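Local coordinates for protein transcriptional regulator (TetR/AcrR family) (Bacillus halodurans, PDB 5GP9) that binds DNA as a TetR-family transcriptional repressor, FadR, that probably controls fatty acid degradation genes in response to a fatty acyl effector, at residues Val53-Phe58 and Thr113-Lys118; Gln17-Ala20 and Gln26-Val29; Glu132-Gly137 and Gln145-Arg150. All coordinates share one frame; numbering follows the deposited sequence.

Contact 1: residues Val53-Phe58 and Thr113-Lys118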
ATOM      1  N   VAL A  53       4.463  22.314   0.759  1.00 32.39           N
ATOM      2  CA  VAL A  53       3.294  22.405  -0.227  1.00 31.86           C
ATOM      3  C   VAL A  53       2.548  21.063  -0.259  1.00 30.27           C
ATOM      4  O   VAL A  53       1.310  21.001  -0.048  1.00 29.97           O
ATOM      5  CB  VAL A  53       3.722  22.727  -1.687  1.00 37.59           C
ATOM      6  CG1 VAL A  53       2.468  22.798  -2.594  1.00 35.91           C
ATOM      7  CG2 VAL A  53       4.531  24.042  -1.809  1.00 35.66           C
ATOM      8  N   LEU A  54       3.329  20.023  -0.411  1.00 28.57           N
ATOM      9  CA  LEU A  54       2.830  18.617  -0.401  1.00 36.04           C
ATOM     10  C   LEU A  54       2.099  18.169   0.851  1.00 36.34           C
ATOM     11  O   LEU A  54       0.967  17.703   0.777  1.00 28.65           O
ATOM     12  CB  LEU A  54       3.963  17.686  -0.791  1.00 34.08           C
ATOM     13  CG  LEU A  54       3.682  16.167  -0.962  1.00 34.11           C
ATOM     14  CD1 LEU A  54       2.743  15.938  -2.116  1.00 38.56           C
ATOM     15  CD2 LEU A  54       4.946  15.382  -1.147  1.00 39.43           C
ATOM     16  N   ILE A  55       2.668  18.353   2.046  1.00 29.63           N
ATOM     17  CA  ILE A  55       1.924  17.984   3.215  1.00 28.10           C
ATOM     18  C   ILE A  55       0.738  18.884   3.468  1.00 32.86           C
ATOM     19  O   ILE A  55      -0.243  18.418   3.978  1.00 28.65           O
ATOM     20  CB  ILE A  55       2.888  17.977   4.466  1.00 34.18           C
ATOM     21  CG1 ILE A  55       4.011  16.984   4.256  1.00 39.34           C
ATOM     22  CG2 ILE A  55       2.172  17.601   5.740  1.00 35.61           C
ATOM     23  CD1 ILE A  55       3.534  15.511   4.098  1.00 45.26           C
ATOM     24  N   SER A  56       0.806  20.199   3.125  1.00 28.54           N
ATOM     25  CA  SER A  56      -0.308  21.083   3.391  1.00 32.34           C
ATOM     26  C   SER A  56      -1.520  20.651   2.569  1.00 27.03           C
ATOM     27  O   SER A  56      -2.622  20.617   3.098  1.00 30.52           O
ATOM     28  CB  SER A  56       0.023  22.538   3.019  1.00 33.72           C
ATOM     29  OG  SER A  56       1.229  22.900   3.696  1.00 39.65           O
ATOM     30  N   LEU A  57      -1.246  20.354   1.335  1.00 27.12           N
ATOM     31  CA  LEU A  57      -2.329  19.943   0.398  1.00 30.25           C
ATOM     32  C   LEU A  57      -2.939  18.643   0.795  1.00 30.59           C
ATOM     33  O   LEU A  57      -4.186  18.513   0.803  1.00 30.75           O
ATOM     34  CB  LEU A  57      -1.861  19.881  -1.046  1.00 33.06           C
ATOM     35  CG  LEU A  57      -1.045  18.827  -1.762  1.00 31.83           C
ATOM     36  CD1 LEU A  57      -1.846  17.613  -2.238  1.00 34.46           C
ATOM     37  CD2 LEU A  57      -0.418  19.413  -2.993  1.00 40.20           C
ATOM     38  N   PHE A  58      -2.073  17.714   1.284  1.00 27.87           N
ATOM     39  CA  PHE A  58      -2.576  16.420   1.713  1.00 26.54           C
ATOM     40  C   PHE A  58      -3.457  16.568   2.902  1.00 28.73           C
ATOM     41  O   PHE A  58      -4.541  16.027   2.987  1.00 26.91           O
ATOM     42  CB  PHE A  58      -1.406  15.384   1.837  1.00 26.22           C
ATOM     43  CG  PHE A  58      -1.872  13.972   2.162  1.00 27.33           C
ATOM     44  CD1 PHE A  58      -2.754  13.312   1.346  1.00 29.74           C
ATOM     45  CD2 PHE A  58      -1.450  13.336   3.296  1.00 30.94           C
ATOM     46  CE1 PHE A  58      -3.218  12.040   1.662  1.00 28.37           C
ATOM     47  CE2 PHE A  58      -1.877  12.064   3.591  1.00 27.26           C
ATOM     48  CZ  PHE A  58      -2.768  11.437   2.793  1.00 28.45           C
ATOM     49  N   THR A 113      11.995   9.341   5.721  1.00 63.44           N
ATOM     50  CA  THR A 113      11.403   8.883   6.982  1.00 65.53           C
ATOM     51  C   THR A 113      10.496   9.920   7.674  1.00 62.44           C
ATOM     52  O   THR A 113       9.459   9.567   8.269  1.00 53.49           O
ATOM     53  CB  THR A 113      12.482   8.394   7.984  1.00 70.47           C
ATOM     54  OG1 THR A 113      11.835   7.922   9.174  1.00 83.66           O
ATOM     55  CG2 THR A 113      13.501   9.508   8.358  1.00 74.94           C
ATOM     56  N   GLU A 114      10.866  11.189   7.605  1.00 62.33           N
ATOM     57  CA  GLU A 114      10.112  12.195   8.331  1.00 57.59           C
ATOM     58  C   GLU A 114       8.950  12.744   7.507  1.00 48.03           C
ATOM     59  O   GLU A 114       7.911  13.071   8.054  1.00 50.28           O
ATOM     60  CB  GLU A 114      11.056  13.238   8.939  1.00 65.39           C
ATOM     61  CG  GLU A 114      12.023  12.539   9.900  1.00 61.64           C
ATOM     62  CD  GLU A 114      12.793  13.484  10.801  1.00 74.42           C
ATOM     63  OE1 GLU A 114      12.658  13.340  12.061  1.00 67.63           O
ATOM     64  OE2 GLU A 114      13.544  14.346  10.241  1.00 66.51           O
ATOM     65  N   LEU A 115       9.066  12.745   6.192  1.00 39.87           N
ATOM     66  CA  LEU A 115       7.884  12.972   5.342  1.00 42.75           C
ATOM     67  C   LEU A 115       6.834  11.863   5.515  1.00 37.57           C
ATOM     68  O   LEU A 115       5.634  12.135   5.650  1.00 37.22           O
ATOM     69  CB  LEU A 115       8.324  13.039   3.907  1.00 47.45           C
ATOM     70  CG  LEU A 115       7.230  13.230   2.890  1.00 52.60           C
ATOM     71  CD1 LEU A 115       6.638  14.618   2.984  1.00 53.35           C
ATOM     72  CD2 LEU A 115       7.810  12.963   1.531  1.00 54.33           C
ATOM     73  N   ARG A 116       7.316  10.638   5.558  1.00 38.53           N
ATOM     74  CA  ARG A 116       6.494   9.472   5.731  1.00 39.12           C
ATOM     75  C   ARG A 116       5.736   9.533   7.041  1.00 37.09           C
ATOM     76  O   ARG A 116       4.601   9.200   7.089  1.00 33.89           O
ATOM     77  CB  ARG A 116       7.342   8.213   5.620  1.00 38.60           C
ATOM     78  CG  ARG A 116       6.563   6.927   5.758  1.00 48.14           C
ATOM     79  CD  ARG A 116       7.249   5.718   5.131  1.00 55.63           C
ATOM     80  NE  ARG A 116       8.683   5.871   4.880  1.00 68.22           N
ATOM     81  CZ  ARG A 116       9.649   5.772   5.791  1.00 75.52           C
ATOM     82  NH1 ARG A 116       9.354   5.559   7.063  1.00 74.01           N
ATOM     83  NH2 ARG A 116      10.930   5.897   5.428  1.00 69.75           N
ATOM     84  N   LEU A 117       6.378   9.992   8.101  1.00 34.02           N
ATOM     85  CA  LEU A 117       5.715  10.166   9.365  1.00 36.63           C
ATOM     86  C   LEU A 117       4.571  11.185   9.317  1.00 30.38           C
ATOM     87  O   LEU A 117       3.527  10.955   9.888  1.00 31.66           O
ATOM     88  CB  LEU A 117       6.771  10.617  10.414  1.00 43.39           C
ATOM     89  CG  LEU A 117       7.810   9.540  10.813  1.00 48.24           C
ATOM     90  CD1 LEU A 117       8.821  10.118  11.847  1.00 49.26           C
ATOM     91  CD2 LEU A 117       7.100   8.289  11.336  1.00 52.74           C
ATOM     92  N   LYS A 118       4.824  12.314   8.671  1.00 32.28           N
ATOM     93  CA  LYS A 118       3.815  13.360   8.517  1.00 34.45           C
ATOM     94  C   LYS A 118       2.614  12.860   7.697  1.00 31.82           C
ATOM     95  O   LYS A 118       1.449  13.048   8.045  1.00 30.87           O
ATOM     96  CB  LYS A 118       4.416  14.576   7.838  1.00 41.69           C
ATOM     97  CG  LYS A 118       5.375  15.304   8.762  1.00 44.98           C
ATOM     98  CD  LYS A 118       5.667  16.707   8.218  1.00 50.90           C
ATOM     99  CE  LYS A 118       6.961  17.251   8.801  1.00 59.35           C
ATOM    100  NZ  LYS A 118       8.183  16.731   8.121  1.00 65.08           N
TER

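Contact 2: residues Gln17-Ala20 and Gln26-Val29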
ATOM      1  N   GLN A  17      -0.860  19.322 -10.132  1.00 26.51           N
ATOM      2  CA  GLN A  17      -0.598  19.169 -11.543  1.00 29.66           C
ATOM      3  C   GLN A  17       0.864  18.926 -11.840  1.00 29.01           C
ATOM      4  O   GLN A  17       1.202  17.984 -12.535  1.00 28.55           O
ATOM      5  CB  GLN A  17      -1.109  20.385 -12.311  1.00 35.17           C
ATOM      6  CG  GLN A  17      -0.836  20.212 -13.789  1.00 43.66           C
ATOM      7  CD  GLN A  17      -1.293  21.391 -14.582  1.00 53.94           C
ATOM      8  OE1 GLN A  17      -2.508  21.647 -14.711  1.00 61.19           O
ATOM      9  NE2 GLN A  17      -0.311  22.159 -15.087  1.00 53.78           N
ATOM     10  N   VAL A  18       1.739  19.719 -11.258  1.00 28.95           N
ATOM     11  CA  VAL A  18       3.142  19.623 -11.529  1.00 29.79           C
ATOM     12  C   VAL A  18       3.766  18.326 -10.997  1.00 29.37           C
ATOM     13  O   VAL A  18       4.574  17.667 -11.678  1.00 31.41           O
ATOM     14  CB  VAL A  18       3.865  20.843 -10.951  1.00 32.94           C
ATOM     15  CG1 VAL A  18       5.377  20.667 -10.957  1.00 32.94           C
ATOM     16  CG2 VAL A  18       3.432  22.063 -11.740  1.00 32.51           C
ATOM     17  N   ILE A  19       3.342  17.960  -9.806  1.00 27.74           N
ATOM     18  CA  ILE A  19       3.822  16.743  -9.173  1.00 30.43           C
ATOM     19  C   ILE A  19       3.325  15.549  -9.927  1.00 27.48           C
ATOM     20  O   ILE A  19       4.089  14.611 -10.125  1.00 34.15           O
ATOM     21  CB  ILE A  19       3.513  16.671  -7.676  1.00 29.58           C
ATOM     22  CG1 ILE A  19       4.227  17.772  -6.865  1.00 28.64           C
ATOM     23  CG2 ILE A  19       3.805  15.294  -7.088  1.00 30.32           C
ATOM     24  CD1 ILE A  19       3.758  17.961  -5.433  1.00 29.95           C
ATOM     25  N   ALA A  20       2.092  15.559 -10.387  1.00 31.07           N
ATOM     26  CA  ALA A  20       1.551  14.411 -11.112  1.00 29.31           C
ATOM     27  C   ALA A  20       2.292  14.294 -12.451  1.00 36.59           C
ATOM     28  O   ALA A  20       2.705  13.225 -12.868  1.00 36.75           O
ATOM     29  CB  ALA A  20       0.092  14.580 -11.353  1.00 29.57           C
ATOM     30  N   GLN A  26      11.414  15.924  -9.627  1.00 53.87           N
ATOM     31  CA  GLN A  26      11.538  16.985 -10.597  1.00 53.56           C
ATOM     32  C   GLN A  26      10.604  18.207 -10.387  1.00 59.88           C
ATOM     33  O   GLN A  26      10.824  19.251 -10.993  1.00 63.71           O
ATOM     34  CB  GLN A  26      11.271  16.433 -11.992  1.00 61.10           C
ATOM     35  CG  GLN A  26      12.399  15.598 -12.545  1.00 71.16           C
ATOM     36  CD  GLN A  26      12.125  15.139 -13.960  1.00 80.06           C
ATOM     37  OE1 GLN A  26      11.107  15.493 -14.575  1.00 90.54           O
ATOM     38  NE2 GLN A  26      13.042  14.349 -14.493  1.00 88.15           N
ATOM     39  N   ALA A  27       9.549  18.090  -9.591  1.00 53.09           N
ATOM     40  CA  ALA A  27       8.692  19.245  -9.302  1.00 53.91           C
ATOM     41  C   ALA A  27       9.563  20.264  -8.556  1.00 53.62           C
ATOM     42  O   ALA A  27      10.342  19.882  -7.712  1.00 60.76           O
ATOM     43  CB  ALA A  27       7.493  18.839  -8.455  1.00 49.26           C
ATOM     44  N   GLN A  28       9.493  21.533  -8.935  1.00 46.06           N
ATOM     45  CA  GLN A  28      10.201  22.603  -8.267  1.00 45.67           C
ATOM     46  C   GLN A  28       9.270  23.752  -8.053  1.00 37.79           C
ATOM     47  O   GLN A  28       8.362  23.956  -8.832  1.00 38.34           O
ATOM     48  CB  GLN A  28      11.364  23.078  -9.136  1.00 51.54           C
ATOM     49  CG  GLN A  28      12.686  22.381  -8.805  1.00 60.76           C
ATOM     50  CD  GLN A  28      13.413  21.998 -10.046  1.00 69.65           C
ATOM     51  OE1 GLN A  28      13.346  22.708 -11.052  1.00 72.13           O
ATOM     52  NE2 GLN A  28      14.062  20.842 -10.017  1.00 76.16           N
ATOM     53  N   VAL A  29       9.558  24.547  -7.061  1.00 39.30           N
ATOM     54  CA  VAL A  29       8.706  25.649  -6.689  1.00 42.39           C
ATOM     55  C   VAL A  29       8.532  26.632  -7.840  1.00 42.40           C
ATOM     56  O   VAL A  29       7.395  27.090  -8.067  1.00 35.51           O
ATOM     57  CB  VAL A  29       9.205  26.311  -5.399  1.00 43.94           C
ATOM     58  CG1 VAL A  29       8.530  27.663  -5.164  1.00 50.14           C
ATOM     59  CG2 VAL A  29       8.997  25.383  -4.222  1.00 41.99           C
TER

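Contact 3: residues Glu132-Gly137 and Gln145-Arg150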
ATOM      1  N   GLU A 132     -14.529   4.176  13.823  1.00 34.39           N
ATOM      2  CA  GLU A 132     -15.879   4.508  14.279  1.00 34.04           C
ATOM      3  C   GLU A 132     -16.944   3.682  13.600  1.00 33.07           C
ATOM      4  O   GLU A 132     -17.860   3.192  14.264  1.00 32.00           O
ATOM      5  CB  GLU A 132     -16.226   5.980  14.093  1.00 37.11           C
ATOM      6  CG  GLU A 132     -15.307   6.992  14.787  1.00 36.72           C
ATOM      7  CD  GLU A 132     -15.691   8.431  14.452  1.00 44.61           C
ATOM      8  OE1 GLU A 132     -14.922   9.319  14.837  1.00 43.16           O
ATOM      9  OE2 GLU A 132     -16.758   8.693  13.797  1.00 45.03           O
ATOM     10  N   LEU A 133     -16.852   3.525  12.278  1.00 29.32           N
ATOM     11  CA  LEU A 133     -17.768   2.694  11.544  1.00 30.91           C
ATOM     12  C   LEU A 133     -17.807   1.230  11.974  1.00 30.64           C
ATOM     13  O   LEU A 133     -18.881   0.591  12.066  1.00 33.93           O
ATOM     14  CB  LEU A 133     -17.459   2.781  10.062  1.00 31.07           C
ATOM     15  CG  LEU A 133     -18.434   2.055   9.182  1.00 33.82           C
ATOM     16  CD1 LEU A 133     -19.844   2.614   9.361  1.00 38.30           C
ATOM     17  CD2 LEU A 133     -17.986   2.118   7.716  1.00 39.97           C
ATOM     18  N   LEU A 134     -16.621   0.696  12.199  1.00 26.72           N
ATOM     19  CA  LEU A 134     -16.492  -0.645  12.613  1.00 27.33           C
ATOM     20  C   LEU A 134     -17.085  -0.874  14.031  1.00 28.99           C
ATOM     21  O   LEU A 134     -17.682  -1.936  14.281  1.00 30.53           O
ATOM     22  CB  LEU A 134     -15.022  -1.032  12.605  1.00 26.50           C
ATOM     23  CG  LEU A 134     -14.508  -1.218  11.165  1.00 24.89           C
ATOM     24  CD1 LEU A 134     -12.999  -1.213  11.212  1.00 27.77           C
ATOM     25  CD2 LEU A 134     -14.941  -2.534  10.591  1.00 26.87           C
ATOM     26  N   MET A 135     -16.758   0.055  14.918  1.00 31.10           N
ATOM     27  CA  MET A 135     -17.303   0.056  16.298  1.00 36.54           C
ATOM     28  C   MET A 135     -18.830   0.067  16.310  1.00 38.93           C
ATOM     29  O   MET A 135     -19.450  -0.698  17.076  1.00 37.28           O
ATOM     30  CB  MET A 135     -16.807   1.288  17.069  1.00 38.75           C
ATOM     31  CG  MET A 135     -15.347   1.310  17.479  1.00 41.66           C
ATOM     32  SD  MET A 135     -14.729  -0.277  18.046  1.00 49.95           S
ATOM     33  CE  MET A 135     -15.547  -0.355  19.677  1.00 53.57           C
ATOM     34  N   GLU A 136     -19.409   0.972  15.499  1.00 41.18           N
ATOM     35  CA  GLU A 136     -20.871   1.062  15.264  1.00 36.01           C
ATOM     36  C   GLU A 136     -21.459  -0.225  14.773  1.00 41.46           C
ATOM     37  O   GLU A 136     -22.460  -0.778  15.333  1.00 39.19           O
ATOM     38  CB  GLU A 136     -21.180   2.206  14.297  1.00 39.49           C
ATOM     39  CG  GLU A 136     -22.642   2.495  14.177  1.00 40.07           C
ATOM     40  CD  GLU A 136     -22.998   3.622  13.226  1.00 43.98           C
ATOM     41  OE1 GLU A 136     -22.112   4.419  12.812  1.00 41.42           O
ATOM     42  OE2 GLU A 136     -24.225   3.679  12.924  1.00 48.66           O
ATOM     43  N   GLY A 137     -20.858  -0.752  13.716  1.00 33.96           N
ATOM     44  CA  GLY A 137     -21.354  -1.961  13.142  1.00 34.75           C
ATOM     45  C   GLY A 137     -21.316  -3.134  14.083  1.00 36.52           C
ATOM     46  O   GLY A 137     -22.190  -4.036  14.016  1.00 43.98           O
ATOM     47  N   GLN A 145     -19.004  -9.813  16.078  1.00 42.47           N
ATOM     48  CA  GLN A 145     -18.642  -9.259  17.398  1.00 42.79           C
ATOM     49  C   GLN A 145     -17.183  -9.430  17.852  1.00 36.47           C
ATOM     50  O   GLN A 145     -16.670  -8.574  18.581  1.00 44.75           O
ATOM     51  CB  GLN A 145     -19.553  -9.813  18.519  1.00 52.40           C
ATOM     52  CG  GLN A 145     -20.905  -9.109  18.686  1.00 63.34           C
ATOM     53  CD  GLN A 145     -20.805  -7.650  19.166  1.00 69.21           C
ATOM     54  OE1 GLN A 145     -20.449  -6.764  18.402  1.00 80.87           O
ATOM     55  NE2 GLN A 145     -21.154  -7.404  20.419  1.00 71.41           N
ATOM     56  N   GLU A 146     -16.510 -10.502  17.472  1.00 36.24           N
ATOM     57  CA  GLU A 146     -15.145 -10.764  17.955  1.00 39.70           C
ATOM     58  C   GLU A 146     -14.089 -10.136  16.992  1.00 33.51           C
ATOM     59  O   GLU A 146     -12.898 -10.344  17.130  1.00 28.55           O
ATOM     60  CB  GLU A 146     -14.904 -12.266  18.169  1.00 52.78           C
ATOM     61  CG  GLU A 146     -15.575 -12.899  19.413  1.00 61.00           C
ATOM     62  CD  GLU A 146     -15.380 -14.442  19.541  1.00 83.11           C
ATOM     63  OE1 GLU A 146     -15.041 -15.115  18.527  1.00 86.35           O
ATOM     64  OE2 GLU A 146     -15.576 -15.014  20.664  1.00 90.10           O
ATOM     65  N   LEU A 147     -14.560  -9.420  15.981  1.00 32.05           N
ATOM     66  CA  LEU A 147     -13.673  -8.739  15.033  1.00 34.61           C
ATOM     67  C   LEU A 147     -12.728  -7.764  15.743  1.00 28.30           C
ATOM     68  O   LEU A 147     -13.149  -6.950  16.500  1.00 28.09           O
ATOM     69  CB  LEU A 147     -14.557  -7.933  14.075  1.00 35.75           C
ATOM     70  CG  LEU A 147     -13.987  -7.127  12.942  1.00 39.28           C
ATOM     71  CD1 LEU A 147     -13.185  -8.017  12.029  1.00 40.58           C
ATOM     72  CD2 LEU A 147     -15.175  -6.485  12.213  1.00 38.51           C
ATOM     73  N   ASP A 148     -11.465  -7.780  15.361  1.00 25.09           N
ATOM     74  CA  ASP A 148     -10.545  -6.761  15.816  1.00 27.90           C
ATOM     75  C   ASP A 148     -10.678  -5.512  14.955  1.00 32.50           C
ATOM     76  O   ASP A 148     -10.483  -5.560  13.753  1.00 27.04           O
ATOM     77  CB  ASP A 148      -9.139  -7.256  15.791  1.00 29.64           C
ATOM     78  CG  ASP A 148      -8.145  -6.171  16.232  1.00 33.63           C
ATOM     79  OD1 ASP A 148      -8.388  -5.428  17.189  1.00 34.99           O
ATOM     80  OD2 ASP A 148      -7.089  -6.069  15.666  1.00 34.88           O
ATOM     81  N   THR A 149     -11.049  -4.407  15.565  1.00 29.62           N
ATOM     82  CA  THR A 149     -11.218  -3.160  14.869  1.00 30.49           C
ATOM     83  C   THR A 149      -9.961  -2.791  14.105  1.00 29.50           C
ATOM     84  O   THR A 149     -10.008  -2.345  12.945  1.00 24.19           O
ATOM     85  CB  THR A 149     -11.607  -2.077  15.844  1.00 32.57           C
ATOM     86  OG1 THR A 149     -12.841  -2.477  16.478  1.00 35.66           O
ATOM     87  CG2 THR A 149     -11.886  -0.750  15.104  1.00 31.66           C
ATOM     88  N   ARG A 150      -8.830  -2.970  14.738  1.00 26.92           N
ATOM     89  CA  ARG A 150      -7.548  -2.548  14.145  1.00 28.93           C
ATOM     90  C   ARG A 150      -7.262  -3.344  12.830  1.00 30.65           C
ATOM     91  O   ARG A 150      -7.025  -2.748  11.773  1.00 27.16           O
ATOM     92  CB  ARG A 150      -6.426  -2.649  15.155  1.00 28.97           C
ATOM     93  CG  ARG A 150      -5.044  -2.499  14.563  1.00 31.79           C
ATOM     94  CD  ARG A 150      -3.973  -2.911  15.561  1.00 35.55           C
ATOM     95  NE  ARG A 150      -4.040  -4.397  15.747  1.00 38.87           N
ATOM     96  CZ  ARG A 150      -3.034  -5.154  16.176  1.00 38.92           C
ATOM     97  NH1 ARG A 150      -1.856  -4.592  16.459  1.00 40.67           N
ATOM     98  NH2 ARG A 150      -3.220  -6.481  16.308  1.00 35.79           N
TER

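Contact 1: residues Val53-Phe58 and Thr113-Lys118
Ile55 on helix 50-74 drives its CD1 against CD1 of Leu115 on helix 113-139, a methyl-to-methyl approach of 3.4 Å that is tighter than usual carbon packing. CG1 of Ile55 follows 3.8 Å from the same Leu115 CD1, and the two side chains run past each other in opposite directions. The outer arm of Ile55 gets there because CG1 stands beside the backbone N (chi1 -60°), while Leu115 leans in from the flank with CG anti to its own N. This is the dense side, with Leu115 buried and Ile55 partly covered. Leu54, which packs on Ile19 and Tyr24, and Phe58, which touches a bound palmitic acid, also point toward helix 113-139, and Ile119 adds to the cover over Ile55.

The other side is looser. Lys118 lies crosswise to Ile55 and gives it only CB, 4.0 Å from Ile55 CD1; beyond CB the exposed chain turns off, its last torsion folded (chi4 80°). No hydrogen bond spans the two segments. The contact joins helix 50-74, which follows the DNA-binding helices, to helix 113-139; an apolar, unbonded joint would be consistent with small helix shifts on effector binding.

Contact 2: residues Gln17-Ala20 and Gln26-Val29
Ala27 presses its single methyl into the angle between Val18 and Ile19, consecutive residues of helix 8-26, where the chain leaves that helix and turns toward helix 29-36. The backbones come close, with CA of Ile19 and CA of Ala27 5.5 Å apart, a spacing allowed by the small size of the alanine.

Val18 can be followed outward. Its CB points toward the 26-29 segment and carries two methyls with different tasks. CG1, anti to the backbone N (chi1 168°), reaches across to Ala27, lying 3.8 Å from Ala27 CB and 4.0 Å from Ala27 CA, so it rests against both the methyl and the main chain. CG2, anti to the carbonyl carbon, takes no part in the meeting with Ala27. The Val18 side chain also packs on Lys31, Ile32 and Ala35 of helix 29-36.

Ile19 approaches Ala27 from the other flank. Its CG1, placed beside the backbone N, is 3.8 Å from Ala27 CB, so the methyl is touched at equal distance by one branch from each neighbour. All three residues are buried, and no hydrogen bond joins the two segments; the carbonyl O of Ala27 instead accepts from Lys50 NZ.

Gln28 occupies the N-cap position of helix 29-36, the first helix of the predicted helix-turn-helix. The contact thus packs the turn leading into that motif against helix 8-26 in the TetR-type DNA-binding domain. Around it, Ile19 also meets Val103 and Glu107 of helix 98-107, and Val29, pointing away from residues 17-20, packs on Ile43 and Tyr44 of helix 40-46.

Contact 3: residues Glu132-Gly137 and Gln145-Arg150
The turn between helix 113-139 and helix 149-169, two consecutive helices of the TetR C-terminal region, is closed here by Leu134 and Met135 meeting Leu147 and Thr149. Thr149 is the hub. Its CG2, anti to the backbone N, lies 4.0 Å from Leu134 CB, and the two side chains lie alongside, running opposite ways. Leu134 CD1 sits 3.6 Å from the carbonyl O of Thr149, while the second methyl, CD2, approaches Leu147 CD2 at 4.3 Å. Met135 comes in across the Thr149 side chain: folded at chi2 and chi3, it brings SD to 3.3 Å from Thr149 OG1, a polar touch not counted as a hydrogen bond. The hydroxyl has a stronger partner in Lys138, whose NZ bonds to OG1 and also to the carbonyl O of Leu147.

At the start of helix 149-169, Asp148 is the N-cap residue. Its OD1 takes a weak bond from Arg150 N (3.5 Å, 151°). Its OD2 accepts from Leu151 N and lies in plane at the Arg150 guanidinium edge, in a salt bridge whose NE hydrogen bond is weak. Arg150 makes a cation-pi contact with Tyr174 of the second subunit, whose Leu191 and Leu186 pack on Leu134 and Leu147. Apolar burial therefore joins the two segments, while Asp148 and Lys138 engage polar groups at the helix start.

Contact 2 is wholly buried, whereas contacts 1 and 3 are each partly open, with Lys118 and Met135 on their exposed margins. Contacts 1 and 2 adjoin, Leu54 CD1 packing 4.0 Å from Ile19 CD1, so helix 8-26 is joined to helix 50-74 and through it to helix 113-139. Contact 3 uses that last helix again, its centre about 29 Å from that of contact 1 and about 40 Å from that of contact 2. The chemistry changes with place: contacts 1 and 2 rely on aliphatic groups alone, while contact 3 adds a hydroxyl-sulfur touch across it and, within 145-150, a capping carboxylate. Both contacts on helix 113-139 also touch the second subunit.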